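Local coordinates for RagA protein (Porphyromonas gingivalis, PDB 6SLN) that probably imports oligopeptides across the outer membrane as the TonB-dependent transporter component of the RagAB complex, at residues A[173-179]-A[346-352]; A[342-347]-A[375-381]; A[437-443]-A[465-471]. All blocks are in the same frame, centred on the assembly; numbering follows the deposited sequence.

Overall arrangement
All three contacts lie on one wall of the transmembrane beta barrel, which encloses the plug. Contact 1 sets a plug loop, 173-179, against the inner face of strand 345-360. Contact 2 pairs the start of that strand with the end of strand 363-377 and shares F346 and K347 with contact 1; their centres are about 17 Å apart. Contact 3 pairs strands 435-450 and 456-475, the next two in the wall. Its centre is about 13 Å from that of contact 1 and about 16 Å from that of contact 2. The plug loop also reaches contact 3, with T174 OG1 3.5 Å from Q441 CG. One C8E detergent molecule, chain I, touches the strands of contacts 1 and 3.

Contact 1. Residues A[173-179]-A[346-352]. With C8E ((hydroxyethyloxy)tri(ethyloxy)octane), chain J; C8E ((hydroxyethyloxy)tri(ethyloxy)octane), chain I.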
loop_
_atom_site.group_PDB
_atom_site.type_symbol
_atom_site.label_atom_id
_atom_site.label_comp_id
_atom_site.label_asym_id
_atom_site.label_seq_id
_atom_site.Cartn_x
_atom_site.Cartn_y
_atom_site.Cartn_z
ATOM N N ALA A 173 10.122 13.152 19.982
ATOM C CA ALA A 173 9.719 14.392 19.315
ATOM C C ALA A 173 8.195 14.558 19.207
ATOM O O ALA A 173 7.709 15.695 19.130
ATOM C CB ALA A 173 10.335 14.461 17.917
ATOM N N THR A 174 7.427 13.463 19.168
ATOM C CA THR A 174 5.973 13.586 19.125
ATOM C C THR A 174 5.374 13.902 20.489
ATOM O O THR A 174 4.146 13.960 20.605
ATOM C CB THR A 174 5.316 12.307 18.574
ATOM O OG1 THR A 174 5.419 11.228 19.527
ATOM C CG2 THR A 174 5.940 11.885 17.223
ATOM N N MET A 175 6.202 14.111 21.510
ATOM C CA MET A 175 5.744 14.406 22.860
ATOM C C MET A 175 5.942 15.883 23.179
ATOM O O MET A 175 6.883 16.523 22.700
ATOM C CB MET A 175 6.494 13.566 23.901
ATOM C CG MET A 175 6.442 12.040 23.725
ATOM S SD MET A 175 6.815 11.274 25.317
ATOM C CE MET A 175 6.383 9.569 25.007
ATOM N N ASN A 176 5.056 16.413 24.007
ATOM C CA ASN A 176 5.141 17.798 24.449
ATOM C C ASN A 176 6.161 17.897 25.583
ATOM O O ASN A 176 5.904 17.413 26.695
ATOM C CB ASN A 176 3.749 18.286 24.873
ATOM C CG ASN A 176 3.717 19.746 25.310
ATOM O OD1 ASN A 176 4.738 20.444 25.342
ATOM N ND2 ASN A 176 2.524 20.210 25.670
ATOM N N PRO A 177 7.316 18.535 25.352
ATOM C CA PRO A 177 8.376 18.540 26.373
ATOM C C PRO A 177 8.040 19.358 27.594
ATOM O O PRO A 177 8.763 19.263 28.595
ATOM C CB PRO A 177 9.577 19.137 25.634
ATOM C CG PRO A 177 9.122 19.331 24.197
ATOM C CD PRO A 177 7.647 19.418 24.225
ATOM N N ASN A 178 6.984 20.170 27.548
ATOM C CA ASN A 178 6.532 20.854 28.749
ATOM C C ASN A 178 5.954 19.896 29.769
ATOM O O ASN A 178 5.805 20.275 30.936
ATOM C CB ASN A 178 5.483 21.888 28.400
ATOM C CG ASN A 178 6.051 23.252 28.344
ATOM O OD1 ASN A 178 5.897 23.940 27.350
ATOM N ND2 ASN A 178 6.731 23.661 29.407
ATOM N N ASP A 179 5.583 18.687 29.338
ATOM C CA ASP A 179 5.146 17.634 30.239
ATOM C C ASP A 179 6.301 16.954 30.961
ATOM O O ASP A 179 6.047 16.120 31.835
ATOM C CB ASP A 179 4.342 16.593 29.464
ATOM C CG ASP A 179 3.181 17.205 28.728
ATOM O OD1 ASP A 179 2.703 18.257 29.187
ATOM O OD2 ASP A 179 2.750 16.643 27.701
ATOM N N PHE A 346 8.119 20.311 11.128
ATOM C CA PHE A 346 7.642 19.367 12.113
ATOM C C PHE A 346 6.438 20.023 12.757
ATOM O O PHE A 346 6.580 21.052 13.427
ATOM C CB PHE A 346 8.718 19.061 13.146
ATOM C CG PHE A 346 8.418 17.874 13.999
ATOM C CD1 PHE A 346 7.560 17.978 15.074
ATOM C CD2 PHE A 346 8.995 16.660 13.726
ATOM C CE1 PHE A 346 7.289 16.894 15.856
ATOM C CE2 PHE A 346 8.729 15.583 14.504
ATOM C CZ PHE A 346 7.875 15.699 15.574
ATOM N N LYS A 347 5.257 19.457 12.521
ATOM C CA LYS A 347 4.048 19.859 13.223
ATOM C C LYS A 347 3.607 18.715 14.129
ATOM O O LYS A 347 3.687 17.544 13.745
ATOM C CB LYS A 347 2.915 20.234 12.248
ATOM C CG LYS A 347 3.375 20.803 10.907
ATOM C CD LYS A 347 2.226 21.504 10.167
ATOM C CE LYS A 347 2.666 22.021 8.793
ATOM N NZ LYS A 347 2.779 20.915 7.796
ATOM N N ARG A 348 3.153 19.047 15.332
ATOM C CA ARG A 348 2.574 18.036 16.203
ATOM C C ARG A 348 1.380 18.614 16.950
ATOM O O ARG A 348 1.351 19.806 17.273
ATOM C CB ARG A 348 3.616 17.470 17.191
ATOM C CG ARG A 348 3.725 18.211 18.521
ATOM C CD ARG A 348 4.443 17.363 19.573
ATOM N NE ARG A 348 5.841 17.747 19.730
ATOM C CZ ARG A 348 6.259 18.841 20.360
ATOM N NH1 ARG A 348 5.397 19.680 20.908
ATOM N NH2 ARG A 348 7.552 19.099 20.439
ATOM N N TYR A 349 0.381 17.761 17.172
ATOM C CA TYR A 349 -0.747 18.012 18.064
ATOM C C TYR A 349 -0.684 16.961 19.167
ATOM O O TYR A 349 -0.893 15.771 18.905
ATOM C CB TYR A 349 -2.078 17.929 17.320
ATOM C CG TYR A 349 -2.178 18.814 16.097
ATOM C CD1 TYR A 349 -1.530 18.476 14.919
ATOM C CD2 TYR A 349 -2.934 19.983 16.114
ATOM C CE1 TYR A 349 -1.619 19.277 13.801
ATOM C CE2 TYR A 349 -3.028 20.784 14.996
ATOM C CZ TYR A 349 -2.368 20.424 13.842
ATOM O OH TYR A 349 -2.448 21.209 12.716
ATOM N N SER A 350 -0.403 17.393 20.396
ATOM C CA SER A 350 -0.116 16.484 21.495
ATOM C C SER A 350 -1.314 16.319 22.412
ATOM O O SER A 350 -2.072 17.257 22.660
ATOM C CB SER A 350 1.053 16.987 22.346
ATOM O OG SER A 350 2.037 17.631 21.571
ATOM N N GLY A 351 -1.448 15.120 22.949
ATOM C CA GLY A 351 -2.275 14.918 24.118
ATOM C C GLY A 351 -1.546 14.041 25.114
ATOM O O GLY A 351 -0.851 13.090 24.729
ATOM N N ARG A 352 -1.676 14.351 26.399
ATOM C CA ARG A 352 -1.125 13.488 27.426
ATOM C C ARG A 352 -2.069 13.453 28.613
ATOM O O ARG A 352 -2.544 14.499 29.067
ATOM C CB ARG A 352 0.257 13.962 27.884
ATOM C CG ARG A 352 0.574 13.540 29.331
ATOM C CD ARG A 352 1.969 13.934 29.767
ATOM N NE ARG A 352 2.979 13.407 28.856
ATOM C CZ ARG A 352 3.309 12.122 28.775
ATOM N NH1 ARG A 352 2.714 11.233 29.569
ATOM N NH2 ARG A 352 4.238 11.729 27.905
HETATM C C1 C8E J . -7.339 16.081 28.347
HETATM C C2 C8E J . -6.955 15.306 27.083
HETATM C C3 C8E J . -6.003 14.112 27.314
HETATM C C4 C8E J . -5.620 13.433 25.984
HETATM C C5 C8E J . -4.591 12.308 26.108
HETATM C C6 C8E J . -4.606 11.339 24.919
HETATM C C7 C8E J . -3.410 10.383 24.958
HETATM C C8 C8E J . -3.353 9.421 23.766
HETATM O O9 C8E J . -3.752 8.116 24.157
HETATM C C10 C8E J . -3.995 7.224 23.077
HETATM C C11 C8E J . -5.398 6.611 23.163
HETATM O O12 C8E J . -5.447 5.314 23.730
HETATM C C13 C8E J . -6.403 5.212 24.778
HETATM C C14 C8E J . -6.289 3.896 25.564
HETATM O O15 C8E J . -6.333 4.105 26.964
HETATM C C16 C8E J . -5.557 3.198 27.736
HETATM C C17 C8E J . -6.303 2.817 29.019
HETATM O O18 C8E J . -5.610 1.842 29.783
HETATM C C19 C8E J . -5.157 2.280 31.053
HETATM C C20 C8E J . -5.425 1.237 32.145
HETATM O O21 C8E J . -4.369 1.191 33.097
HETATM C C1 C8E I . -4.424 21.214 20.024
HETATM C C2 C8E I . -5.463 20.118 20.272
HETATM C C3 C8E I . -4.870 18.841 20.876
HETATM C C4 C8E I . -5.515 17.566 20.302
HETATM C C5 C8E I . -4.540 16.381 20.273
HETATM C C6 C8E I . -5.158 15.011 20.580
HETATM C C7 C8E I . -4.178 13.869 20.272
HETATM C C8 C8E I . -4.898 12.607 19.777
HETATM O O9 C8E I . -4.045 11.786 18.993
HETATM C C10 C8E I . -4.046 10.412 19.350
HETATM C C11 C8E I . -3.594 9.541 18.169
HETATM O O12 C8E I . -3.711 8.150 18.443
HETATM C C13 C8E I . -3.746 7.307 17.295
HETATM C C14 C8E I . -3.077 5.960 17.619
HETATM O O15 C8E I . -3.386 4.873 16.761
HETATM C C16 C8E I . -4.074 3.826 17.439
HETATM C C17 C8E I . -3.491 3.467 18.822
HETATM O O18 C8E I . -4.360 2.653 19.614
HETATM C C19 C8E I . -3.758 2.083 20.767
HETATM C C20 C8E I . -4.592 0.915 21.306
HETATM O O21 C8E I . -4.183 0.457 22.585
#
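R348 and R352 bury the most surface here, about 80 and 77 Å². Both point toward the plug loop 173-179. R348 NE donates a hydrogen bond to A173 O at 2.8 Å, the carbonyl at the end of helix 169-173. The loop then runs past the guanidinium: M175 O and N176 CA lie over one face, and P177 CD is 3.8 Å from R348 NH2. R352 reaches the other end of the loop. R352 NE forms a salt bridge with D179 OD2 at 3.4 Å, and R352 NH2 is 3.7 Å from M175 SD. R352 also bonds to N354, and D179 to Y328 and S330 of the barrel. N176 OD1 accepts from N178 N at 3.2 Å, an Asx turn, while N176 ND2 bonds to D315 OD1. On the strand's other face, C8E of chain J and C8E of chain I lie along the backbone at 349-352. Inward polar side chains holding a plug loop, with detergent outside, are typical of the plugged barrel of TonB-dependent transporters.

Contact 2. Residues A[342-347]-A[375-381]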
loop_
_atom_site.group_PDB
_atom_site.type_symbol
_atom_site.label_atom_id
_atom_site.label_comp_id
_atom_site.label_asym_id
_atom_site.label_seq_id
_atom_site.Cartn_x
_atom_site.Cartn_y
_atom_site.Cartn_z
ATOM N N GLU A 342 13.257 24.760 0.121
ATOM C CA GLU A 342 12.937 23.338 0.126
ATOM C C GLU A 342 12.122 23.024 1.375
ATOM O O GLU A 342 12.611 23.182 2.502
ATOM C CB GLU A 342 14.211 22.507 0.093
ATOM C CG GLU A 342 14.215 21.442 -0.953
ATOM C CD GLU A 342 15.453 20.598 -0.844
ATOM O OE1 GLU A 342 15.319 19.400 -0.503
ATOM O OE2 GLU A 342 16.557 21.144 -1.078
ATOM N N PRO A 343 10.864 22.639 1.214
ATOM C CA PRO A 343 9.955 22.616 2.359
ATOM C C PRO A 343 10.376 21.578 3.367
ATOM O O PRO A 343 10.774 20.465 3.014
ATOM C CB PRO A 343 8.610 22.260 1.730
ATOM C CG PRO A 343 8.756 22.748 0.323
ATOM C CD PRO A 343 10.150 22.376 -0.040
ATOM N N ALA A 344 10.318 21.970 4.634
ATOM C CA ALA A 344 10.598 21.053 5.725
ATOM C C ALA A 344 9.925 21.609 6.965
ATOM O O ALA A 344 9.822 22.824 7.139
ATOM C CB ALA A 344 12.102 20.852 5.952
ATOM N N ASN A 345 9.453 20.708 7.816
ATOM C CA ASN A 345 8.734 21.169 8.985
ATOM C C ASN A 345 8.440 19.982 9.887
ATOM O O ASN A 345 8.496 18.816 9.476
ATOM C CB ASN A 345 7.432 21.866 8.605
ATOM C CG ASN A 345 6.652 21.089 7.592
ATOM O OD1 ASN A 345 5.956 20.149 7.937
ATOM N ND2 ASN A 345 6.787 21.457 6.322
ATOM N N PHE A 346 8.119 20.311 11.128
ATOM C CA PHE A 346 7.642 19.367 12.113
ATOM C C PHE A 346 6.438 20.023 12.757
ATOM O O PHE A 346 6.580 21.052 13.427
ATOM C CB PHE A 346 8.718 19.061 13.146
ATOM C CG PHE A 346 8.418 17.874 13.999
ATOM C CD1 PHE A 346 7.560 17.978 15.074
ATOM C CD2 PHE A 346 8.995 16.660 13.726
ATOM C CE1 PHE A 346 7.289 16.894 15.856
ATOM C CE2 PHE A 346 8.729 15.583 14.504
ATOM C CZ PHE A 346 7.875 15.699 15.574
ATOM N N LYS A 347 5.257 19.457 12.521
ATOM C CA LYS A 347 4.048 19.859 13.223
ATOM C C LYS A 347 3.607 18.715 14.129
ATOM O O LYS A 347 3.687 17.544 13.745
ATOM C CB LYS A 347 2.915 20.234 12.248
ATOM C CG LYS A 347 3.375 20.803 10.907
ATOM C CD LYS A 347 2.226 21.504 10.167
ATOM C CE LYS A 347 2.666 22.021 8.793
ATOM N NZ LYS A 347 2.779 20.915 7.796
ATOM N N ASN A 375 3.217 15.785 11.654
ATOM C CA ASN A 375 3.519 15.999 10.240
ATOM C C ASN A 375 5.015 16.272 10.116
ATOM O O ASN A 375 5.513 17.284 10.625
ATOM C CB ASN A 375 2.690 17.148 9.672
ATOM C CG ASN A 375 1.191 16.934 9.854
ATOM O OD1 ASN A 375 0.649 15.906 9.446
ATOM N ND2 ASN A 375 0.516 17.907 10.464
ATOM N N ARG A 376 5.729 15.354 9.470
ATOM C CA ARG A 376 7.165 15.455 9.245
ATOM C C ARG A 376 7.401 15.641 7.761
ATOM O O ARG A 376 6.883 14.860 6.954
ATOM C CB ARG A 376 7.911 14.193 9.694
ATOM C CG ARG A 376 8.427 14.189 11.102
ATOM C CD ARG A 376 9.286 12.951 11.354
ATOM N NE ARG A 376 9.537 12.782 12.786
ATOM C CZ ARG A 376 8.662 12.262 13.652
ATOM N NH1 ARG A 376 7.470 11.837 13.239
ATOM N NH2 ARG A 376 8.979 12.160 14.935
ATOM N N ARG A 377 8.174 16.668 7.405
ATOM C CA ARG A 377 8.776 16.757 6.091
ATOM C C ARG A 377 10.235 17.155 6.234
ATOM O O ARG A 377 10.614 17.912 7.135
ATOM C CB ARG A 377 8.074 17.757 5.155
ATOM C CG ARG A 377 8.139 17.265 3.712
ATOM C CD ARG A 377 8.127 18.346 2.655
ATOM N NE ARG A 377 6.851 19.045 2.574
ATOM C CZ ARG A 377 6.260 19.397 1.433
ATOM N NH1 ARG A 377 6.813 19.098 0.252
ATOM N NH2 ARG A 377 5.104 20.050 1.474
ATOM N N SER A 378 11.043 16.652 5.308
ATOM C CA SER A 378 12.477 16.867 5.305
ATOM C C SER A 378 12.914 17.340 3.939
ATOM O O SER A 378 12.362 16.924 2.913
ATOM C CB SER A 378 13.215 15.603 5.662
ATOM O OG SER A 378 12.829 15.241 6.966
ATOM N N ALA A 379 13.885 18.240 3.947
ATOM C CA ALA A 379 14.497 18.716 2.722
ATOM C C ALA A 379 15.582 17.711 2.370
ATOM O O ALA A 379 16.543 17.528 3.127
ATOM C CB ALA A 379 15.049 20.125 2.912
ATOM N N ASP A 380 15.414 17.035 1.242
ATOM C CA ASP A 380 16.164 15.822 0.977
ATOM C C ASP A 380 17.142 15.988 -0.173
ATOM O O ASP A 380 17.385 15.047 -0.926
ATOM C CB ASP A 380 15.198 14.663 0.733
ATOM C CG ASP A 380 14.601 14.141 2.032
ATOM O OD1 ASP A 380 15.302 14.167 3.070
ATOM O OD2 ASP A 380 13.425 13.732 2.023
ATOM N N TYR A 381 17.716 17.176 -0.316
ATOM C CA TYR A 381 18.842 17.364 -1.210
ATOM C C TYR A 381 20.074 17.846 -0.482
ATOM O O TYR A 381 21.185 17.711 -1.015
ATOM C CB TYR A 381 18.486 18.346 -2.335
ATOM C CG TYR A 381 17.577 17.716 -3.365
ATOM C CD1 TYR A 381 17.884 16.482 -3.917
ATOM C CD2 TYR A 381 16.405 18.334 -3.764
ATOM C CE1 TYR A 381 17.069 15.899 -4.850
ATOM C CE2 TYR A 381 15.575 17.750 -4.695
ATOM C CZ TYR A 381 15.911 16.531 -5.235
ATOM O OH TYR A 381 15.093 15.934 -6.162
HETATM O O HOH W 1 11.187 19.214 0.852
#
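Backbone hydrogen bonds form the regular part of this contact. Strands 345-347 and 375-377 run antiparallel at 174°, with their axes 4.8 Å apart at closest. N345 and R377 are a hydrogen-bonded pair: N345 N to R377 O is 3.1 Å, and R377 N to N345 O is 3.0 Å. K347 and N375 repeat this, with K347 N to N375 O at 2.9 Å and N375 N to K347 O at 2.8 Å. F346 and R376 form the non-hydrogen-bonded pair between them. F346 CA makes a CA-H...O contact with N375 O at 3.3 Å.

Beyond the strands the link changes. A water donates to P343 O at 2.5 Å and to S378 O at 3.3 Å, so it bridges the two segments where the direct pairing has ended. Y381 N gives a weak hydrogen bond to E342 OE1 at 3.3 Å. A379 N turns instead to D137 of the plug.

Side-chain packing completes the contact. P343 CB sits over one face of the R377 guanidinium, 3.7 Å from R377 CZ. F346 CE2 is 3.4 Å from R376 NE; the ring meets the guanidinium face with its edge. A344 CB and A379 CB are 4.3 Å apart. F346 and R376 also touch A173 of the plug.

The chemistry therefore shifts along the hairpin. Main-chain bonds, which need no particular side chain, fix the register in the barrel wall. Past its end, a bridging water and a weak bond to the E342 carboxylate link segments that are no longer paired as strands.

Contact 3. Residues A[437-443]-A[465-471]; sequences SESHQAN and DITNTRT. With C8E ((hydroxyethyloxy)tri(ethyloxy)octane), chain I.
Two extended strands, 437-443 and 465-471, pair antiparallel at 169°, with axes 4.6 Å apart at closest. Phi runs from -97° to -148° and psi from 103° to 151°. S437 faces T471 and N443 faces D465, without a bulge. S437 is in a non-hydrogen-bonded pair; S437 CA approaches R470 O at 3.1 Å. E438 N bonds to R470 O, and R470 N to E438 O, both at 2.9 Å. S439 OG and T469 OG1 (chi1 m) share a very short hydrogen bond of 2.4 Å. H440 N bonds to N468 O at 2.7 Å, and N468 N to H440 O at 3.2 Å. The H440 side chain (chi1 m) leads away; its ND1 bonds to N468 of the second subunit. N468 OD1 also accepts from R495, and R470 salt-bridges E491. Q441 (chi1 t, chi2 p) curls so that OE1 accepts from T467 OG1 (chi1 m) at 2.6 Å. A442 N bonds to I466 O at 3.0 Å, and I466 N to A442 O at 2.7 Å. A442 CB is 3.4 Å from C14 of C8E chain I.

On the odd-numbered face, Q441, N443, D465 and T467 meet V171 of the plug. E438, H440, A442, I466, N468 and R470 share the other. This is a meander hairpin of a transmembrane beta barrel, with polar side chains on both faces, one toward the plug, the other toward detergent and the second subunit.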
loop_
_atom_site.group_PDB
_atom_site.type_symbol
_atom_site.label_atom_id
_atom_site.label_comp_id
_atom_site.label_asym_id
_atom_site.label_seq_id
_atom_site.Cartn_x
_atom_site.Cartn_y
_atom_site.Cartn_z
ATOM N N SER A 437 2.668 13.792 5.295
ATOM C CA SER A 437 2.815 12.618 6.127
ATOM C C SER A 437 2.024 12.908 7.382
ATOM O O SER A 437 2.248 13.932 8.026
ATOM C CB SER A 437 4.281 12.327 6.452
ATOM O OG SER A 437 4.427 11.692 7.719
ATOM N N GLU A 438 1.074 12.045 7.704
ATOM C CA GLU A 438 0.389 12.097 8.983
ATOM C C GLU A 438 0.765 10.846 9.764
ATOM O O GLU A 438 0.633 9.717 9.260
ATOM C CB GLU A 438 -1.125 12.208 8.806
ATOM C CG GLU A 438 -1.564 13.579 8.366
ATOM C CD GLU A 438 -2.504 14.236 9.359
ATOM O OE1 GLU A 438 -2.762 15.462 9.222
ATOM O OE2 GLU A 438 -2.994 13.516 10.264
ATOM N N SER A 439 1.259 11.057 10.976
ATOM C CA SER A 439 1.588 9.981 11.888
ATOM C C SER A 439 0.620 10.012 13.053
ATOM O O SER A 439 0.405 11.069 13.665
ATOM C CB SER A 439 3.024 10.094 12.399
ATOM O OG SER A 439 3.903 9.321 11.607
ATOM N N HIS A 440 0.050 8.854 13.366
ATOM C CA HIS A 440 -0.798 8.711 14.538
ATOM C C HIS A 440 0.013 7.924 15.565
ATOM O O HIS A 440 0.181 6.703 15.441
ATOM C CB HIS A 440 -2.130 8.056 14.169
ATOM C CG HIS A 440 -2.951 8.877 13.218
ATOM N ND1 HIS A 440 -3.693 8.322 12.197
ATOM C CD2 HIS A 440 -3.113 10.222 13.112
ATOM C CE1 HIS A 440 -4.287 9.285 11.516
ATOM N NE2 HIS A 440 -3.951 10.445 12.051
ATOM N N GLN A 441 0.530 8.650 16.562
ATOM C CA GLN A 441 1.320 8.098 17.649
ATOM C C GLN A 441 0.435 7.869 18.861
ATOM O O GLN A 441 -0.280 8.780 19.291
ATOM C CB GLN A 441 2.474 9.035 18.025
ATOM C CG GLN A 441 3.478 8.424 18.987
ATOM C CD GLN A 441 4.217 7.254 18.351
ATOM O OE1 GLN A 441 4.370 7.199 17.117
ATOM N NE2 GLN A 441 4.675 6.306 19.181
ATOM N N ALA A 442 0.493 6.662 19.413
ATOM C CA ALA A 442 -0.111 6.370 20.700
ATOM C C ALA A 442 0.879 5.584 21.533
ATOM O O ALA A 442 1.570 4.694 21.026
ATOM C CB ALA A 442 -1.387 5.574 20.575
ATOM N N ASN A 443 0.937 5.924 22.812
ATOM C CA ASN A 443 1.866 5.326 23.759
ATOM C C ASN A 443 1.059 5.013 25.004
ATOM O O ASN A 443 0.577 5.927 25.681
ATOM C CB ASN A 443 3.034 6.276 24.053
ATOM C CG ASN A 443 3.647 6.874 22.782
ATOM O OD1 ASN A 443 4.190 6.154 21.926
ATOM N ND2 ASN A 443 3.579 8.193 22.663
ATOM N N ASP A 465 3.896 1.217 22.285
ATOM C CA ASP A 465 3.969 2.449 21.524
ATOM C C ASP A 465 3.645 2.097 20.086
ATOM O O ASP A 465 4.297 1.226 19.496
ATOM C CB ASP A 465 5.357 3.083 21.621
ATOM C CG ASP A 465 5.587 3.746 22.952
ATOM O OD1 ASP A 465 4.773 3.519 23.872
ATOM O OD2 ASP A 465 6.570 4.490 23.085
ATOM N N ILE A 466 2.645 2.759 19.522
ATOM C CA ILE A 466 2.174 2.432 18.187
ATOM C C ILE A 466 2.353 3.651 17.297
ATOM O O ILE A 466 1.985 4.771 17.673
ATOM C CB ILE A 466 0.712 1.950 18.209
ATOM C CG1 ILE A 466 0.587 0.737 19.132
ATOM C CG2 ILE A 466 0.238 1.594 16.807
ATOM C CD1 ILE A 466 -0.815 0.128 19.151
ATOM N N THR A 467 2.947 3.435 16.134
ATOM C CA THR A 467 3.065 4.463 15.119
ATOM C C THR A 467 2.409 3.936 13.858
ATOM O O THR A 467 2.742 2.833 13.400
ATOM C CB THR A 467 4.532 4.832 14.830
ATOM O OG1 THR A 467 5.253 5.030 16.057
ATOM C CG2 THR A 467 4.591 6.089 13.987
ATOM N N ASN A 468 1.465 4.708 13.318
ATOM C CA ASN A 468 0.916 4.476 11.985
ATOM C C ASN A 468 1.055 5.764 11.192
ATOM O O ASN A 468 0.541 6.815 11.601
ATOM C CB ASN A 468 -0.553 4.058 12.020
ATOM C CG ASN A 468 -0.745 2.643 12.476
ATOM O OD1 ASN A 468 -0.424 1.694 11.753
ATOM N ND2 ASN A 468 -1.288 2.485 13.682
ATOM N N THR A 469 1.721 5.672 10.050
ATOM C CA THR A 469 2.055 6.832 9.256
ATOM C C THR A 469 1.619 6.596 7.826
ATOM O O THR A 469 1.895 5.539 7.250
ATOM C CB THR A 469 3.551 7.108 9.309
ATOM O OG1 THR A 469 3.964 7.100 10.680
ATOM C CG2 THR A 469 3.873 8.452 8.658
ATOM N N ARG A 470 0.936 7.574 7.269
ATOM C CA ARG A 470 0.614 7.594 5.855
ATOM C C ARG A 470 1.373 8.749 5.222
ATOM O O ARG A 470 1.330 9.885 5.716
ATOM C CB ARG A 470 -0.895 7.740 5.635
ATOM C CG ARG A 470 -1.670 6.461 5.985
ATOM C CD ARG A 470 -1.469 5.421 4.906
ATOM N NE ARG A 470 -2.337 5.661 3.759
ATOM C CZ ARG A 470 -1.961 6.322 2.660
ATOM N NH1 ARG A 470 -0.726 6.804 2.557
ATOM N NH2 ARG A 470 -2.809 6.495 1.651
ATOM N N THR A 471 2.100 8.456 4.164
ATOM C CA THR A 471 2.720 9.504 3.385
ATOM C C THR A 471 2.141 9.435 1.992
ATOM O O THR A 471 1.723 8.368 1.519
ATOM C CB THR A 471 4.239 9.383 3.332
ATOM O OG1 THR A 471 4.600 8.174 2.650
ATOM C CG2 THR A 471 4.772 9.359 4.719
HETATM C C1 C8E I . -4.424 21.214 20.024
HETATM C C2 C8E I . -5.463 20.118 20.272
HETATM C C3 C8E I . -4.870 18.841 20.876
HETATM C C4 C8E I . -5.515 17.566 20.302
HETATM C C5 C8E I . -4.540 16.381 20.273
HETATM C C6 C8E I . -5.158 15.011 20.580
HETATM C C7 C8E I . -4.178 13.869 20.272
HETATM C C8 C8E I . -4.898 12.607 19.777
HETATM O O9 C8E I . -4.045 11.786 18.993
HETATM C C10 C8E I . -4.046 10.412 19.350
HETATM C C11 C8E I . -3.594 9.541 18.169
HETATM O O12 C8E I . -3.711 8.150 18.443
HETATM C C13 C8E I . -3.746 7.307 17.295
HETATM C C14 C8E I . -3.077 5.960 17.619
HETATM O O15 C8E I . -3.386 4.873 16.761
HETATM C C16 C8E I . -4.074 3.826 17.439
HETATM C C17 C8E I . -3.491 3.467 18.822
HETATM O O18 C8E I . -4.360 2.653 19.614
HETATM C C19 C8E I . -3.758 2.083 20.767
HETATM C C20 C8E I . -4.592 0.915 21.306
HETATM O O21 C8E I . -4.183 0.457 22.585
#